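Local coordinates for protein putative adenosine kinase (Schistosoma mansoni, PDB 3VAS) that phosphorylates adenosine to AMP as a purine-salvage kinase of the ribokinase (pfkB) family, here with adenosine bound, at residues G108-G113 against L136-V141; C211-A216 against I236-E241; E243-G248 against D256-T261. All coordinates share one frame; numbering follows the deposited sequence.

The three contacts spread across one chain of the ribokinase family. Contact 2 is its core: two neighbouring parallel strands, 211-213 and 236-240, joined by backbone bonds and covered on both faces by apolar side chains. Contacts 1 and 3 lie farther out, each about 19 Å from the centre of the chain and on opposite sides of it, and both are only partly buried. Contact 1 is mostly polar, an aspartate and a threonine tying a helix start to strand 138-145. Contact 3 is helix packing, with small side chains and one buried hydroxyl. Contacts 2 and 3 touch, Glu243 lying against the turn after strand 211-213, and strand 236-240 leads directly into helix 241-250; contact 1 touches neither.

Contact 1: G108-G113 against L136-V141; sequences GADIQG and LMTGKV. With ADN (adenosine), chain C.
Asp110 and Thr138 are joined by two hydrogen bonds that use both carboxylate oxygens. Thr138 N donates to Asp110 OD1 at 3.0 Å, reaching it on the syn side and 16° out of the carboxylate plane. Thr138 OG1 gives its proton to the syn lone pair of Asp110 OD2, 2.8 Å away. The same hydroxyl oxygen accepts from Gly108 N at 2.9 Å, so it acts as donor and acceptor at once. Asp110 OD2 takes a second bond from Gly113 N at 3.0 Å, this one from above the carboxylate plane. Asp110 stands at the N-cap of helix 111-122, and this is its capping bond; its CG, set between the backbone N and the carbonyl carbon (chi1 47°), lies where one carboxylate can serve helix and strand together.

Two waters extend the network: one bridges Ala109 N and Leu136 O, while the other donates to Thr138 O and weakly to Asp110 OD1. Outside this polar centre, Met137 bends at chi2 and chi3 and brings SD obliquely up to the carboxylate, 3.2 Å from Asp110 OD1. Gln112 meets Thr138 through CB alone, 4.1 Å from Thr138 CB. Gly108 lies close against the chain at Leu136 and Met137, with its CA 3.6 Å from Leu136 O.

Farther along strand 138-145, Val141 CG2 packs on the ribose of adenosine, 3.4 Å from O2'. A carboxylate taking three N-H or O-H bonds, one of them from the first turn of a helix, would probably be stabilised as the anion, and it fixes the start of helix 111-122 against a strand that reaches the nucleoside pocket.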
loop_
_atom_site.group_PDB
_atom_site.type_symbol
_atom_site.label_atom_id
_atom_site.label_comp_id
_atom_site.label_asym_id
_atom_site.label_seq_id
_atom_site.Cartn_x
_atom_site.Cartn_y
_atom_site.Cartn_z
ATOM N N GLY A 108 19.180 -0.538 -1.694
ATOM C CA GLY A 108 20.588 -0.888 -1.692
ATOM C C GLY A 108 21.378 -0.041 -2.678
ATOM O O GLY A 108 20.800 0.736 -3.440
ATOM N N ALA A 109 22.701 -0.183 -2.661
ATOM C CA ALA A 109 23.559 0.542 -3.594
ATOM C C ALA A 109 23.790 -0.291 -4.847
ATOM O O ALA A 109 24.919 -0.654 -5.171
ATOM C CB ALA A 109 24.891 0.899 -2.939
ATOM N N ASP A 110 22.704 -0.601 -5.540
ATOM C CA ASP A 110 22.764 -1.412 -6.743
ATOM C C ASP A 110 21.949 -0.755 -7.850
ATOM O O ASP A 110 21.326 0.287 -7.638
ATOM C CB ASP A 110 22.266 -2.837 -6.462
ATOM C CG ASP A 110 20.959 -2.868 -5.667
ATOM O OD1 ASP A 110 20.658 -3.920 -5.061
ATOM O OD2 ASP A 110 20.234 -1.849 -5.645
ATOM N N ILE A 111 21.954 -1.362 -9.031
ATOM C CA ILE A 111 21.242 -0.791 -10.166
ATOM C C ILE A 111 19.726 -0.784 -9.952
ATOM O O ILE A 111 19.042 0.132 -10.415
ATOM C CB ILE A 111 21.597 -1.501 -11.488
ATOM C CG1 ILE A 111 21.076 -0.687 -12.677
ATOM C CG2 ILE A 111 21.062 -2.935 -11.503
ATOM C CD1 ILE A 111 21.339 -1.318 -14.009
ATOM N N GLN A 112 19.213 -1.786 -9.237
ATOM C CA GLN A 112 17.782 -1.875 -8.952
ATOM C C GLN A 112 17.330 -0.670 -8.140
ATOM O O GLN A 112 16.297 -0.058 -8.435
ATOM C CB GLN A 112 17.438 -3.168 -8.202
ATOM C CG GLN A 112 17.604 -4.449 -9.020
ATOM C CD GLN A 112 19.028 -4.982 -9.011
ATOM O OE1 GLN A 112 19.946 -4.347 -8.479
ATOM N NE2 GLN A 112 19.218 -6.160 -9.594
ATOM N N GLY A 113 18.118 -0.327 -7.125
ATOM C CA GLY A 113 17.806 0.805 -6.275
ATOM C C GLY A 113 17.855 2.105 -7.053
ATOM O O GLY A 113 16.990 2.969 -6.898
ATOM N N LEU A 136 24.036 -5.481 1.081
ATOM C CA LEU A 136 22.599 -5.726 1.192
ATOM C C LEU A 136 21.877 -5.115 -0.016
ATOM O O LEU A 136 21.958 -3.911 -0.256
ATOM C CB LEU A 136 22.046 -5.178 2.508
ATOM C CG LEU A 136 20.579 -5.493 2.827
ATOM C CD1 LEU A 136 20.306 -6.989 2.729
ATOM C CD2 LEU A 136 20.197 -4.973 4.208
ATOM N N MET A 137 21.184 -5.957 -0.779
ATOM C CA MET A 137 20.578 -5.540 -2.041
ATOM C C MET A 137 19.142 -5.051 -1.895
ATOM O O MET A 137 18.431 -5.440 -0.966
ATOM C CB MET A 137 20.645 -6.674 -3.072
ATOM C CG MET A 137 22.077 -7.129 -3.425
ATOM S SD MET A 137 23.061 -5.918 -4.336
ATOM C CE MET A 137 23.884 -4.996 -3.035
ATOM N N THR A 138 18.734 -4.186 -2.819
ATOM C CA THR A 138 17.370 -3.685 -2.863
ATOM C C THR A 138 16.388 -4.856 -2.842
ATOM O O THR A 138 16.597 -5.858 -3.527
ATOM C CB THR A 138 17.137 -2.835 -4.130
ATOM O OG1 THR A 138 17.975 -1.672 -4.086
ATOM C CG2 THR A 138 15.679 -2.404 -4.235
ATOM N N GLY A 139 15.337 -4.736 -2.038
ATOM C CA GLY A 139 14.340 -5.785 -1.934
ATOM C C GLY A 139 13.645 -6.078 -3.254
ATOM O O GLY A 139 13.664 -5.261 -4.177
ATOM N N LYS A 140 13.027 -7.248 -3.341
ATOM C CA LYS A 140 12.380 -7.683 -4.568
ATOM C C LYS A 140 11.143 -8.522 -4.262
ATOM O O LYS A 140 11.062 -9.171 -3.211
ATOM C CB LYS A 140 13.360 -8.495 -5.414
ATOM C CG LYS A 140 14.040 -9.610 -4.634
ATOM C CD LYS A 140 15.081 -10.339 -5.472
ATOM C CE LYS A 140 15.894 -11.300 -4.617
ATOM N NZ LYS A 140 16.955 -11.988 -5.410
ATOM N N VAL A 141 10.188 -8.508 -5.186
ATOM C CA VAL A 141 8.982 -9.315 -5.062
ATOM C C VAL A 141 8.863 -10.244 -6.262
ATOM O O VAL A 141 8.872 -9.798 -7.406
ATOM C CB VAL A 141 7.709 -8.442 -4.988
ATOM C CG1 VAL A 141 6.477 -9.317 -4.762
ATOM C CG2 VAL A 141 7.833 -7.396 -3.885
HETATM O "O5'" ADN C . -0.061 -4.316 -4.056
HETATM C "C5'" ADN C . 0.900 -4.924 -4.918
HETATM C "C4'" ADN C . 2.299 -4.461 -4.592
HETATM O "O4'" ADN C . 2.652 -4.882 -3.265
HETATM C "C3'" ADN C . 3.417 -4.983 -5.501
HETATM O "O3'" ADN C . 3.884 -3.925 -6.341
HETATM C "C2'" ADN C . 4.543 -5.392 -4.524
HETATM O "O2'" ADN C . 5.814 -4.865 -4.837
HETATM C "C1'" ADN C . 4.045 -4.864 -3.178
HETATM N N9 ADN C . 4.473 -5.651 -2.020
HETATM C C8 ADN C . 4.461 -6.965 -1.905
HETATM N N7 ADN C . 5.012 -7.296 -0.581
HETATM C C5 ADN C . 5.357 -6.076 0.073
HETATM C C6 ADN C . 5.910 -5.809 1.322
HETATM N N6 ADN C . 6.241 -6.894 2.206
HETATM N N1 ADN C . 6.149 -4.495 1.703
HETATM C C2 ADN C . 5.835 -3.457 0.863
HETATM N N3 ADN C . 5.286 -3.718 -0.366
HETATM C C4 ADN C . 5.054 -5.063 -0.750
HETATM O O HOH W 1 23.822 -1.856 -0.454
HETATM O O HOH W 2 18.166 -6.042 -5.615
#

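Contact 2: C211-A216 against I236-E241; sequences CFNLSA and IVFGNE
Leu214 straddles strand 236-240 between Val237 and Gly239, one methyl to each: CD2 lies 4.1 Å from Val237 CG1, and CD1 rests over the bare CA of Gly239. The glycine, with no side chain of its own, supplies the hollow that this methyl occupies. Leu214 CG comes within 3.5 Å of Phe238 O, so the side chain also covers the backbone bond made by its own N.

The face bearing Cys211, Asn213, Ile236 and Phe238 has a different relief. Cys211 SG meets Ile236 CD1 at 4.0 Å, and Cys211 CB comes up to the edge of the Phe238 ring, near CE2. With CG anti to its carbonyl carbon (chi1 -65°), Phe238 leans back along the sheet toward Cys211, leaving its CB to Asn213. There Asn213 ND2 approaches Phe238 CB at 3.5 Å; the two side chains cross at about a right angle, yet their amide and ring planes differ by only 17°. Ile327 of helix 318-330 closes over Cys211 and Phe238, whereas Val227 and Ile265, from helices 224-231 and 257-267, cover the face of Phe212 and Val237.

Between these faces the strands pair in parallel. Phe212 N bonds to Ile236 O, Phe238 N to Phe212 O at 2.8 Å, and Leu214 N to Phe238 O with an N-H...O angle of 173°. These are inner strands of the parallel sheet of the ribokinase fold.

Where strand 211-213 ends, Asn213 OD1 accepts from Ser215 N at 2.9 Å, in the carbonyl plane on a lone pair, which closes an Asx turn, while ND2 donates to Tyr183 OH. Both ends of this buried amide are therefore bonded, which should fix its flip about 8 Å from the bound adenosine.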
loop_
_atom_site.group_PDB
_atom_site.type_symbol
_atom_site.label_atom_id
_atom_site.label_comp_id
_atom_site.label_asym_id
_atom_site.label_seq_id
_atom_site.Cartn_x
_atom_site.Cartn_y
_atom_site.Cartn_z
ATOM N N CYS A 211 -3.356 8.087 6.881
ATOM C CA CYS A 211 -4.047 7.019 6.165
ATOM C C CYS A 211 -3.267 5.712 6.242
ATOM O O CYS A 211 -2.061 5.683 5.998
ATOM C CB CYS A 211 -4.275 7.418 4.704
ATOM S SG CYS A 211 -5.052 9.050 4.505
ATOM N N PHE A 212 -3.967 4.631 6.575
ATOM C CA PHE A 212 -3.330 3.358 6.877
ATOM C C PHE A 212 -3.975 2.232 6.080
ATOM O O PHE A 212 -5.197 2.178 5.947
ATOM C CB PHE A 212 -3.436 3.086 8.381
ATOM C CG PHE A 212 -2.790 1.798 8.824
ATOM C CD1 PHE A 212 -1.419 1.616 8.713
ATOM C CD2 PHE A 212 -3.553 0.781 9.377
ATOM C CE1 PHE A 212 -0.822 0.434 9.125
ATOM C CE2 PHE A 212 -2.966 -0.408 9.792
ATOM C CZ PHE A 212 -1.598 -0.581 9.667
ATOM N N ASN A 213 -3.152 1.340 5.538
ATOM C CA ASN A 213 -3.657 0.196 4.784
ATOM C C ASN A 213 -3.374 -1.119 5.521
ATOM O O ASN A 213 -2.247 -1.353 5.962
ATOM C CB ASN A 213 -3.036 0.170 3.381
ATOM C CG ASN A 213 -3.889 -0.597 2.370
ATOM O OD1 ASN A 213 -4.199 -1.776 2.561
ATOM N ND2 ASN A 213 -4.275 0.079 1.290
ATOM N N LEU A 214 -4.390 -1.967 5.662
ATOM C CA LEU A 214 -4.204 -3.274 6.302
ATOM C C LEU A 214 -3.219 -4.150 5.509
ATOM O O LEU A 214 -2.547 -5.017 6.073
ATOM C CB LEU A 214 -5.546 -3.999 6.496
ATOM C CG LEU A 214 -6.614 -3.338 7.380
ATOM C CD1 LEU A 214 -7.888 -4.182 7.450
ATOM C CD2 LEU A 214 -6.076 -3.063 8.782
ATOM N N SER A 215 -3.163 -3.921 4.199
ATOM C CA SER A 215 -2.111 -4.458 3.325
ATOM C C SER A 215 -2.130 -5.966 3.023
ATOM O O SER A 215 -2.038 -6.357 1.859
ATOM C CB SER A 215 -0.722 -4.021 3.800
ATOM O OG SER A 215 -0.611 -2.610 3.764
ATOM N N ALA A 216 -2.235 -6.800 4.057
ATOM C CA ALA A 216 -2.193 -8.255 3.890
ATOM C C ALA A 216 -2.700 -8.983 5.140
ATOM O O ALA A 216 -2.497 -8.512 6.260
ATOM C CB ALA A 216 -0.774 -8.710 3.561
ATOM N N ILE A 236 -8.049 7.420 8.421
ATOM C CA ILE A 236 -8.642 6.622 7.351
ATOM C C ILE A 236 -7.952 5.260 7.273
ATOM O O ILE A 236 -6.723 5.182 7.274
ATOM C CB ILE A 236 -8.518 7.326 5.978
ATOM C CG1 ILE A 236 -9.120 8.734 6.030
ATOM C CG2 ILE A 236 -9.189 6.504 4.880
ATOM C CD1 ILE A 236 -9.075 9.465 4.701
ATOM N N VAL A 237 -8.746 4.192 7.214
ATOM C CA VAL A 237 -8.202 2.842 7.102
ATOM C C VAL A 237 -8.740 2.144 5.858
ATOM O O VAL A 237 -9.954 2.085 5.648
ATOM C CB VAL A 237 -8.530 1.981 8.347
ATOM C CG1 VAL A 237 -7.958 0.577 8.195
ATOM C CG2 VAL A 237 -8.003 2.639 9.614
ATOM N N PHE A 238 -7.828 1.631 5.036
ATOM C CA PHE A 238 -8.182 0.879 3.841
ATOM C C PHE A 238 -7.949 -0.606 4.084
ATOM O O PHE A 238 -6.988 -0.991 4.757
ATOM C CB PHE A 238 -7.310 1.304 2.654
ATOM C CG PHE A 238 -7.515 2.725 2.206
ATOM C CD1 PHE A 238 -8.442 3.027 1.221
ATOM C CD2 PHE A 238 -6.759 3.755 2.746
ATOM C CE1 PHE A 238 -8.622 4.328 0.791
ATOM C CE2 PHE A 238 -6.932 5.069 2.318
ATOM C CZ PHE A 238 -7.865 5.353 1.339
ATOM N N GLY A 239 -8.807 -1.441 3.511
ATOM C CA GLY A 239 -8.628 -2.879 3.593
ATOM C C GLY A 239 -9.345 -3.570 2.457
ATOM O O GLY A 239 -10.140 -2.949 1.754
ATOM N N ASN A 240 -9.056 -4.850 2.257
ATOM C CA ASN A 240 -9.857 -5.664 1.344
ATOM C C ASN A 240 -10.568 -6.787 2.102
ATOM O O ASN A 240 -10.412 -6.909 3.315
ATOM C CB ASN A 240 -9.027 -6.192 0.161
ATOM C CG ASN A 240 -7.942 -7.180 0.580
ATOM O OD1 ASN A 240 -8.014 -7.799 1.640
ATOM N ND2 ASN A 240 -6.930 -7.335 -0.267
ATOM N N GLU A 241 -11.332 -7.606 1.388
ATOM C CA GLU A 241 -12.143 -8.642 2.023
ATOM C C GLU A 241 -11.331 -9.674 2.823
ATOM O O GLU A 241 -11.687 -9.996 3.955
ATOM C CB GLU A 241 -13.041 -9.334 0.991
ATOM C CG GLU A 241 -14.096 -10.245 1.609
ATOM C CD GLU A 241 -15.337 -10.361 0.749
ATOM O OE1 GLU A 241 -16.453 -10.344 1.311
ATOM O OE2 GLU A 241 -15.198 -10.464 -0.490
#

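Contact 3: E243-G248 against D256-T261; sequences EAEAYG and DTVHAT
Thr261 meets helix 241-250 with both branches of its side chain. On the polar side, OG1 lies 3.0 Å from Ala244 O and 2.9 Å from Thr257 O; its single proton can serve either carbonyl, and which one is not settled. Ala244 O already receives the helical bond from Gly248 N, whichever carbonyl the hydroxyl serves.

Apolar contacts surround this hydroxyl. With OG1 of Thr261 beside the backbone N (chi1 -68°), CG2 is left anti to that N and fits between Ala244 CB and Tyr247 CD2, reaching the latter at 3.5 Å and the tyrosine ring obliquely. Thr257 CG2 rests on Gly248 CA at 3.7 Å. Here two consecutive helices on the outside of the ribokinase-like domain meet: the axes of segments 243-248 and 257-261 cross at 79° and approach to 8.3 Å, with alanine and glycine allowing the closeness. Val258 adds CG1 against Ala244 CB at 4.1 Å.

On the solvent side, Glu245 bends at chi2 (92°) and lays its carboxylate across the start of the second helix: OE2 lies 3.5 Å from Thr257 CB and OE1 touches Val258 CG2. Thr257 OG1 is instead bonded to Leu253 O, and Tyr247 OH reaches past the contact to Asp228.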
loop_
_atom_site.group_PDB
_atom_site.type_symbol
_atom_site.label_atom_id
_atom_site.label_comp_id
_atom_site.label_asym_id
_atom_site.label_seq_id
_atom_site.Cartn_x
_atom_site.Cartn_y
_atom_site.Cartn_z
ATOM N N GLU A 243 -8.363 -9.338 4.146
ATOM C CA GLU A 243 -7.747 -8.690 5.305
ATOM C C GLU A 243 -8.767 -8.463 6.419
ATOM O O GLU A 243 -8.463 -8.626 7.599
ATOM C CB GLU A 243 -7.098 -7.360 4.903
ATOM C CG GLU A 243 -5.905 -7.517 3.971
ATOM C CD GLU A 243 -5.722 -6.330 3.041
ATOM O OE1 GLU A 243 -6.358 -5.282 3.279
ATOM O OE2 GLU A 243 -4.948 -6.451 2.065
ATOM N N ALA A 244 -9.975 -8.072 6.033
ATOM C CA ALA A 244 -11.049 -7.869 6.989
ATOM C C ALA A 244 -11.403 -9.199 7.651
ATOM O O ALA A 244 -11.628 -9.261 8.860
ATOM C CB ALA A 244 -12.271 -7.270 6.294
ATOM N N GLU A 245 -11.430 -10.259 6.849
ATOM C CA GLU A 245 -11.738 -11.600 7.340
ATOM C C GLU A 245 -10.691 -12.069 8.352
ATOM O O GLU A 245 -11.032 -12.571 9.421
ATOM C CB GLU A 245 -11.819 -12.589 6.177
ATOM C CG GLU A 245 -12.726 -13.779 6.434
ATOM C CD GLU A 245 -14.146 -13.543 5.952
ATOM O OE1 GLU A 245 -14.310 -13.061 4.812
ATOM O OE2 GLU A 245 -15.094 -13.839 6.711
ATOM N N ALA A 246 -9.418 -11.892 8.020
ATOM C CA ALA A 246 -8.347 -12.305 8.917
ATOM C C ALA A 246 -8.338 -11.450 10.180
ATOM O O ALA A 246 -8.128 -11.960 11.277
ATOM C CB ALA A 246 -7.007 -12.245 8.214
ATOM N N TYR A 247 -8.576 -10.150 10.020
ATOM C CA TYR A 247 -8.649 -9.240 11.159
ATOM C C TYR A 247 -9.792 -9.645 12.082
ATOM O O TYR A 247 -9.633 -9.706 13.309
ATOM C CB TYR A 247 -8.864 -7.804 10.679
ATOM C CG TYR A 247 -8.885 -6.768 11.784
ATOM C CD1 TYR A 247 -7.757 -6.006 12.068
ATOM C CD2 TYR A 247 -10.033 -6.541 12.536
ATOM C CE1 TYR A 247 -7.771 -5.056 13.070
ATOM C CE2 TYR A 247 -10.051 -5.594 13.548
ATOM C CZ TYR A 247 -8.918 -4.855 13.808
ATOM O OH TYR A 247 -8.931 -3.911 14.809
ATOM N N GLY A 248 -10.947 -9.913 11.480
ATOM C CA GLY A 248 -12.134 -10.278 12.225
ATOM C C GLY A 248 -11.943 -11.540 13.041
ATOM O O GLY A 248 -12.287 -11.574 14.224
ATOM N N ASP A 256 -20.905 -12.368 10.686
ATOM C CA ASP A 256 -20.968 -11.123 9.919
ATOM C C ASP A 256 -19.591 -10.459 9.844
ATOM O O ASP A 256 -19.466 -9.236 9.941
ATOM C CB ASP A 256 -21.999 -10.175 10.545
ATOM C CG ASP A 256 -22.562 -9.179 9.549
ATOM O OD1 ASP A 256 -22.641 -9.513 8.347
ATOM O OD2 ASP A 256 -22.931 -8.061 9.972
ATOM N N THR A 257 -18.569 -11.289 9.656
ATOM C CA THR A 257 -17.182 -10.903 9.899
ATOM C C THR A 257 -16.734 -9.607 9.220
ATOM O O THR A 257 -16.147 -8.740 9.871
ATOM C CB THR A 257 -16.209 -12.053 9.550
ATOM O OG1 THR A 257 -16.659 -13.265 10.172
ATOM C CG2 THR A 257 -14.808 -11.733 10.045
ATOM N N VAL A 258 -17.023 -9.464 7.929
ATOM C CA VAL A 258 -16.530 -8.312 7.179
ATOM C C VAL A 258 -17.194 -6.997 7.607
ATOM O O VAL A 258 -16.506 -6.001 7.829
ATOM C CB VAL A 258 -16.638 -8.516 5.653
ATOM C CG1 VAL A 258 -16.110 -7.298 4.926
ATOM C CG2 VAL A 258 -15.862 -9.762 5.234
ATOM N N HIS A 259 -18.518 -7.003 7.735
ATOM C CA HIS A 259 -19.243 -5.856 8.276
ATOM C C HIS A 259 -18.829 -5.561 9.719
ATOM O O HIS A 259 -18.598 -4.408 10.083
ATOM C CB HIS A 259 -20.758 -6.082 8.206
ATOM C CG HIS A 259 -21.325 -5.971 6.824
ATOM N ND1 HIS A 259 -22.144 -4.931 6.437
ATOM C CD2 HIS A 259 -21.188 -6.768 5.738
ATOM C CE1 HIS A 259 -22.491 -5.095 5.172
ATOM N NE2 HIS A 259 -21.927 -6.202 4.725
ATOM N N ALA A 260 -18.737 -6.608 10.535
ATOM C CA ALA A 260 -18.328 -6.460 11.930
ATOM C C ALA A 260 -16.928 -5.852 12.054
ATOM O O ALA A 260 -16.679 -5.028 12.931
ATOM C CB ALA A 260 -18.398 -7.800 12.658
ATOM N N THR A 261 -16.022 -6.258 11.171
ATOM C CA THR A 261 -14.664 -5.723 11.172
ATOM C C THR A 261 -14.662 -4.232 10.846
ATOM O O THR A 261 -13.955 -3.448 11.484
ATOM C CB THR A 261 -13.759 -6.471 10.170
ATOM O OG1 THR A 261 -13.546 -7.814 10.622
ATOM C CG2 THR A 261 -12.413 -5.774 10.028
#